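Local coordinates for protein cystathionine gamma-synthase (Xanthomonas oryzae pv. oryzae, PDB 6LD8) that probably makes cystathionine in the trans-sulfuration pathway with pyridoxal phosphate as cofactor, and may also cleave it as a gamma-lyase, at residues Y210-S215 with F250-G255; A309-E314 with L371-G376. The protein carries 1 engineered substitution. All blocks are in the same frame, centred on the assembly; numbering follows the deposited sequence.

Interaction 1 (Y210-S215 with F250-G255)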
# COMPACT_ATOMS: atom_id res chain seq x y z
N TYR A 210 -11.92 15.98 -5.88
CA TYR A 210 -13.16 15.24 -5.56
C TYR A 210 -13.10 13.78 -5.99
O TYR A 210 -13.70 12.95 -5.33
CB TYR A 210 -14.36 15.94 -6.20
CG TYR A 210 -14.71 17.27 -5.56
CD1 TYR A 210 -15.40 17.33 -4.38
CD2 TYR A 210 -14.36 18.46 -6.15
CE1 TYR A 210 -15.71 18.53 -3.76
CE2 TYR A 210 -14.69 19.67 -5.56
CZ TYR A 210 -15.39 19.72 -4.36
OH TYR A 210 -15.71 20.95 -3.77
N ILE A 211 -12.52 13.46 -7.14
CA ILE A 211 -12.59 12.06 -7.63
C ILE A 211 -11.94 11.14 -6.58
O ILE A 211 -12.62 10.23 -6.10
CB ILE A 211 -11.98 11.92 -9.02
CG1 ILE A 211 -12.87 12.56 -10.08
CG2 ILE A 211 -11.72 10.45 -9.35
CD1 ILE A 211 -12.15 12.88 -11.39
N ASN A 212 -10.75 11.46 -6.09
CA ASN A 212 -10.14 10.65 -5.00
C ASN A 212 -10.80 11.00 -3.65
O ASN A 212 -11.12 10.10 -2.90
CB ASN A 212 -8.64 10.84 -4.96
CG ASN A 212 -8.05 10.03 -3.83
OD1 ASN A 212 -7.58 10.60 -2.82
ND2 ASN A 212 -8.22 8.73 -3.94
N GLY A 213 -10.90 12.26 -3.30
CA GLY A 213 -11.73 12.74 -2.18
C GLY A 213 -11.04 12.62 -0.83
O GLY A 213 -11.59 13.17 0.12
N HIS A 214 -9.87 11.96 -0.72
CA HIS A 214 -9.28 11.69 0.61
C HIS A 214 -7.91 12.33 0.78
O HIS A 214 -7.21 11.95 1.74
CB HIS A 214 -9.29 10.19 0.87
CG HIS A 214 -10.65 9.64 0.96
ND1 HIS A 214 -11.43 9.47 -0.18
CD2 HIS A 214 -11.38 9.25 2.02
CE1 HIS A 214 -12.60 8.96 0.20
NE2 HIS A 214 -12.61 8.84 1.55
N SER A 215 -7.52 13.24 -0.11
CA SER A 215 -6.27 14.02 0.03
C SER A 215 -5.04 13.13 0.23
O SER A 215 -4.16 13.49 1.01
CB SER A 215 -6.46 15.01 1.16
OG SER A 215 -7.44 15.97 0.76
N PHE A 250 -5.60 2.49 -7.66
CA PHE A 250 -6.34 1.70 -6.67
C PHE A 250 -7.00 2.67 -5.66
O PHE A 250 -8.17 2.49 -5.37
CB PHE A 250 -5.41 0.74 -5.93
CG PHE A 250 -6.00 0.20 -4.67
CD1 PHE A 250 -7.06 -0.69 -4.72
CD2 PHE A 250 -5.59 0.67 -3.45
CE1 PHE A 250 -7.64 -1.15 -3.56
CE2 PHE A 250 -6.18 0.21 -2.29
CZ PHE A 250 -7.25 -0.65 -2.35
N LEU A 251 -6.26 3.58 -5.06
CA LEU A 251 -6.81 4.43 -4.00
C LEU A 251 -7.85 5.39 -4.60
O LEU A 251 -8.85 5.68 -3.93
CB LEU A 251 -5.68 5.22 -3.35
CG LEU A 251 -4.95 4.55 -2.21
CD1 LEU A 251 -3.99 5.54 -1.60
CD2 LEU A 251 -5.92 4.03 -1.14
N THR A 252 -7.59 5.87 -5.81
CA THR A 252 -8.46 6.80 -6.56
C THR A 252 -9.77 6.09 -6.90
O THR A 252 -10.85 6.62 -6.60
CB THR A 252 -7.76 7.43 -7.77
OG1 THR A 252 -6.58 8.04 -7.24
CG2 THR A 252 -8.63 8.47 -8.45
N LEU A 253 -9.69 4.88 -7.40
CA LEU A 253 -10.91 4.11 -7.66
C LEU A 253 -11.70 3.90 -6.34
O LEU A 253 -12.95 3.97 -6.34
CB LEU A 253 -10.48 2.82 -8.31
CG LEU A 253 -11.62 2.09 -9.01
CD1 LEU A 253 -12.04 2.76 -10.31
CD2 LEU A 253 -11.24 0.67 -9.30
N ARG A 254 -11.02 3.67 -5.23
CA ARG A 254 -11.70 3.43 -3.95
C ARG A 254 -12.44 4.73 -3.57
O ARG A 254 -13.59 4.70 -3.13
CB ARG A 254 -10.63 2.97 -2.97
CG ARG A 254 -11.20 2.39 -1.68
CD ARG A 254 -10.18 2.50 -0.57
NE ARG A 254 -10.40 1.52 0.47
CZ ARG A 254 -10.63 1.85 1.73
NH1 ARG A 254 -10.72 3.11 2.08
NH2 ARG A 254 -10.73 0.92 2.64
N GLY A 255 -11.79 5.87 -3.69
CA GLY A 255 -12.42 7.16 -3.39
C GLY A 255 -13.61 7.44 -4.31
O GLY A 255 -14.65 7.87 -3.81
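Gly255 of helix 246-256 meets the turn at Asn212 with its backbone alone: Gly255 CA lies 3.3 Å from Asn212 O in a C-H...O contact, with an angle of 147° at the hydrogen. Because no side chain stands between them, the helix and the loop approach until the CA atoms of Asn212 and Gly255 are 4.5 Å apart.

Two hydrogen bonds within the loop accompany this approach. His214 ND1 donates to Asn212 O over 2.8 Å, almost straight at 166°, with the acceptor in the plane of the imidazole. The carbonyl is therefore gripped by a ring N-H while it also receives the glycine C-H. Asn212 OD1 reaches back to His214 N in a weak bond of 3.4 Å, an Asx turn, and Gly213 takes a positive phi between them.

Polar proximity without bonding marks the other end of the amide. With CG anti to the backbone N (chi1 179°), Asn212 extends its carboxamide along the helix, and ND2 comes to 3.1 Å from Leu251 O at an angle too poor for a hydrogen bond. That oxygen already accepts Gly255 N within the helix. Among carbon contacts, Ile211 CG2 meets Thr252 CG2 at 3.8 Å, and His214 CE1 comes to 4.0 Å from Gly255 CA; Thr252 turns its OG1 to Asp248 O.

Around this buried junction, Leu72 and Leu68 of helix 63-76 pack on Ile211 and Thr252. Arg262 of helix 259-277 ties the two segments together, bonding to Tyr210 O and Gly255 O. Arg254 turns to a second subunit and forms a salt bridge with its Asp216, placing the helix at a subunit interface, while the loop leads from strand 202-206 toward strand 220-224 of the seven-stranded sheet.

Interaction 2 (A309-E314 with L371-G376). With 0JO (2-{[(E)-{3-hydroxy-2-methyl-5-[(phosphonooxy)methyl]pyridin-4-yl}methylidene]amino}prop-2-enoic acid), chain E.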
# COMPACT_ATOMS: atom_id res chain seq x y z
N ALA A 309 -19.18 22.76 -3.98
CA ALA A 309 -18.83 23.09 -2.60
C ALA A 309 -17.54 23.86 -2.56
O ALA A 309 -16.98 23.97 -1.48
CB ALA A 309 -18.75 21.82 -1.81
N MET A 310 -17.13 24.46 -3.68
CA MET A 310 -16.07 25.49 -3.66
C MET A 310 -16.74 26.86 -3.60
O MET A 310 -17.70 27.10 -4.35
CB MET A 310 -15.16 25.39 -4.89
CG MET A 310 -14.38 24.07 -4.98
SD MET A 310 -13.47 23.72 -3.49
CE MET A 310 -12.35 25.11 -3.49
N MET A 311 -16.22 27.74 -2.78
CA MET A 311 -16.66 29.14 -2.79
C MET A 311 -15.51 30.03 -2.30
O MET A 311 -14.60 29.51 -1.63
CB MET A 311 -17.91 29.31 -1.91
CG MET A 311 -17.70 29.15 -0.43
SD MET A 311 -19.28 29.51 0.50
CE MET A 311 -20.29 28.15 -0.07
N SER A 312 -15.54 31.33 -2.62
CA SER A 312 -14.63 32.31 -1.98
C SER A 312 -15.41 33.53 -1.55
O SER A 312 -16.61 33.66 -1.83
CB SER A 312 -13.42 32.60 -2.85
OG SER A 312 -13.81 32.74 -4.19
N PHE A 313 -14.77 34.33 -0.72
CA PHE A 313 -15.39 35.51 -0.10
C PHE A 313 -14.28 36.46 0.36
O PHE A 313 -13.05 36.07 0.50
CB PHE A 313 -16.30 35.05 1.04
CG PHE A 313 -15.54 34.54 2.24
CD1 PHE A 313 -15.04 33.25 2.25
CD2 PHE A 313 -15.36 35.33 3.35
CE1 PHE A 313 -14.35 32.77 3.35
CE2 PHE A 313 -14.67 34.85 4.46
CZ PHE A 313 -14.15 33.58 4.44
N GLU A 314 -14.70 37.72 0.50
CA GLU A 314 -13.84 38.86 0.91
C GLU A 314 -14.49 39.41 2.18
O GLU A 314 -15.68 39.71 2.14
CB GLU A 314 -13.74 39.96 -0.16
CG GLU A 314 -12.71 39.73 -1.27
CD GLU A 314 -13.09 40.30 -2.65
OE1 GLU A 314 -12.32 40.07 -3.61
OE2 GLU A 314 -14.17 40.95 -2.77
N LEU A 371 -10.32 34.84 0.43
CA LEU A 371 -10.30 33.51 1.09
C LEU A 371 -11.17 32.53 0.29
O LEU A 371 -12.27 32.93 -0.13
CB LEU A 371 -10.79 33.67 2.53
CG LEU A 371 -9.82 34.43 3.43
CD1 LEU A 371 -10.43 34.70 4.79
CD2 LEU A 371 -8.49 33.69 3.59
N ARG A 372 -10.64 31.33 0.05
CA ARG A 372 -11.30 30.23 -0.67
C ARG A 372 -11.59 29.11 0.34
O ARG A 372 -10.69 28.73 1.07
CB ARG A 372 -10.40 29.73 -1.80
CG ARG A 372 -11.06 28.77 -2.75
CD ARG A 372 -10.06 28.13 -3.69
NE ARG A 372 -9.16 27.24 -2.98
CZ ARG A 372 -8.19 26.56 -3.58
NH1 ARG A 372 -7.96 26.76 -4.86
NH2 ARG A 372 -7.45 25.69 -2.89
N LEU A 373 -12.82 28.62 0.39
CA LEU A 373 -13.22 27.46 1.20
C LEU A 373 -13.41 26.28 0.28
O LEU A 373 -14.07 26.42 -0.75
CB LEU A 373 -14.55 27.75 1.88
CG LEU A 373 -14.55 28.99 2.75
CD1 LEU A 373 -15.93 29.18 3.35
CD2 LEU A 373 -13.52 28.87 3.83
N SER A 374 -12.82 25.16 0.67
CA SER A 374 -13.23 23.85 0.16
C SER A 374 -14.06 23.23 1.28
O SER A 374 -13.48 22.87 2.33
CB SER A 374 -12.08 22.99 -0.28
OG SER A 374 -12.55 21.69 -0.68
N ILE A 375 -15.35 23.10 1.06
CA ILE A 375 -16.29 22.67 2.13
C ILE A 375 -16.35 21.17 2.10
O ILE A 375 -16.65 20.59 1.05
CB ILE A 375 -17.64 23.37 2.00
CG1 ILE A 375 -17.41 24.84 2.35
CG2 ILE A 375 -18.71 22.72 2.89
CD1 ILE A 375 -18.39 25.75 1.76
N GLY A 376 -16.07 20.60 3.27
CA GLY A 376 -15.99 19.16 3.53
C GLY A 376 -17.36 18.58 3.80
O GLY A 376 -18.38 19.28 3.56
O 0JO E . -5.38 24.14 -4.52
C 0JO E . -5.45 24.21 -5.76
OXT 0JO E . -6.01 25.16 -6.35
CA 0JO E . -4.75 23.22 -6.56
CB 0JO E . -3.55 22.62 -6.06
N 0JO E . -5.31 22.94 -7.82
C4A 0JO E . -4.93 22.07 -8.70
C4 0JO E . -5.55 22.03 -10.03
C3 0JO E . -6.77 22.73 -10.23
O3 0JO E . -7.36 23.42 -9.23
C2 0JO E . -7.38 22.72 -11.48
C2A 0JO E . -8.67 23.45 -11.71
N1 0JO E . -6.81 22.08 -12.51
C6 0JO E . -5.64 21.43 -12.34
C5 0JO E . -4.99 21.36 -11.14
C5A 0JO E . -3.67 20.63 -11.08
OP4 0JO E . -3.75 19.27 -10.58
P 0JO E . -2.59 18.58 -9.67
OP3 0JO E . -3.22 17.22 -9.40
OP1 0JO E . -1.38 18.44 -10.64
OP2 0JO E . -2.36 19.43 -8.47
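Phe313 takes Leu371 over one face of its ring and Leu373 at its edge. Leu371 CB makes a CH-pi contact, 4.2 Å from the centroid of the Phe313 ring, while Leu373 CG lies near the ring plane, 3.8 Å from Phe313 CE1. With CG between the backbone N and the carbonyl carbon (chi1 71°), the ring of Phe313 leans toward the partner strand. The other flat group, the guanidinium of Arg372, presents its edge to the carboxylate of 0JO, the aminoacrylate adduct of pyridoxal phosphate; Met310 CE approaches it obliquely.

The backbones form an antiparallel ladder. Met311 and Leu373 exchange two hydrogen bonds, Phe313 and Leu371 another two, and beyond the strand end Ile375 N still donates to Ala309 O. Met311, Phe313, Leu371 and Leu373 share one face, where Met311 CE also packs on Ile375 CD1 at 3.6 Å, beneath Ile273 of helix 259-277.

On the reverse face are Met310, Ser312, Arg372 and Ser374. Met310 folds back on itself, its chain bent at chi2 and chi3, so that SD rests 3.6 Å from Ser374 CB and CE lies 3.8 Å from Arg372 CD, flanking the arginine stem. The hydroxyls find partners outside the two strands: Ser312 OG at Pro160 O and Ser374 OG at Gly339 N.

Extending from the middle strand of the five-stranded sheet, Arg372 holds the ligand with two nearly straight bonds, each 172° at the hydrogen: NH1 to OXT of 0JO at 2.9 Å and NH2 to O of 0JO at 3.1 Å. Together with the ligand's other partners, Ser337 N among them, these two N-H groups on two carboxylate oxygens restrain that end in position and twist, consistent with recognition of the amino-acid carboxylate.

In the fold
The centres of interactions 1 and 2 lie 21 Å apart, yet Tyr210 links them: its OH packs 3.6 Å from Met310 SD and equally close to Ala309 C. Its ring also stands edge-to-face with His266, which hydrogen-bonds Ile375 O, so helix 259-277 serves both contacts. Their relation to the ligand differs. Segment 210-215 follows directly on Lys209, the predicted attachment point of pyridoxal phosphate, and the Asn212 side chain stays about 9 Å from 0JO between nearest atoms. Strand 370-374, by contrast, touches the ligand directly through Arg372, whose side chain is also about 7 Å from a bound cysteine, again between nearest atoms.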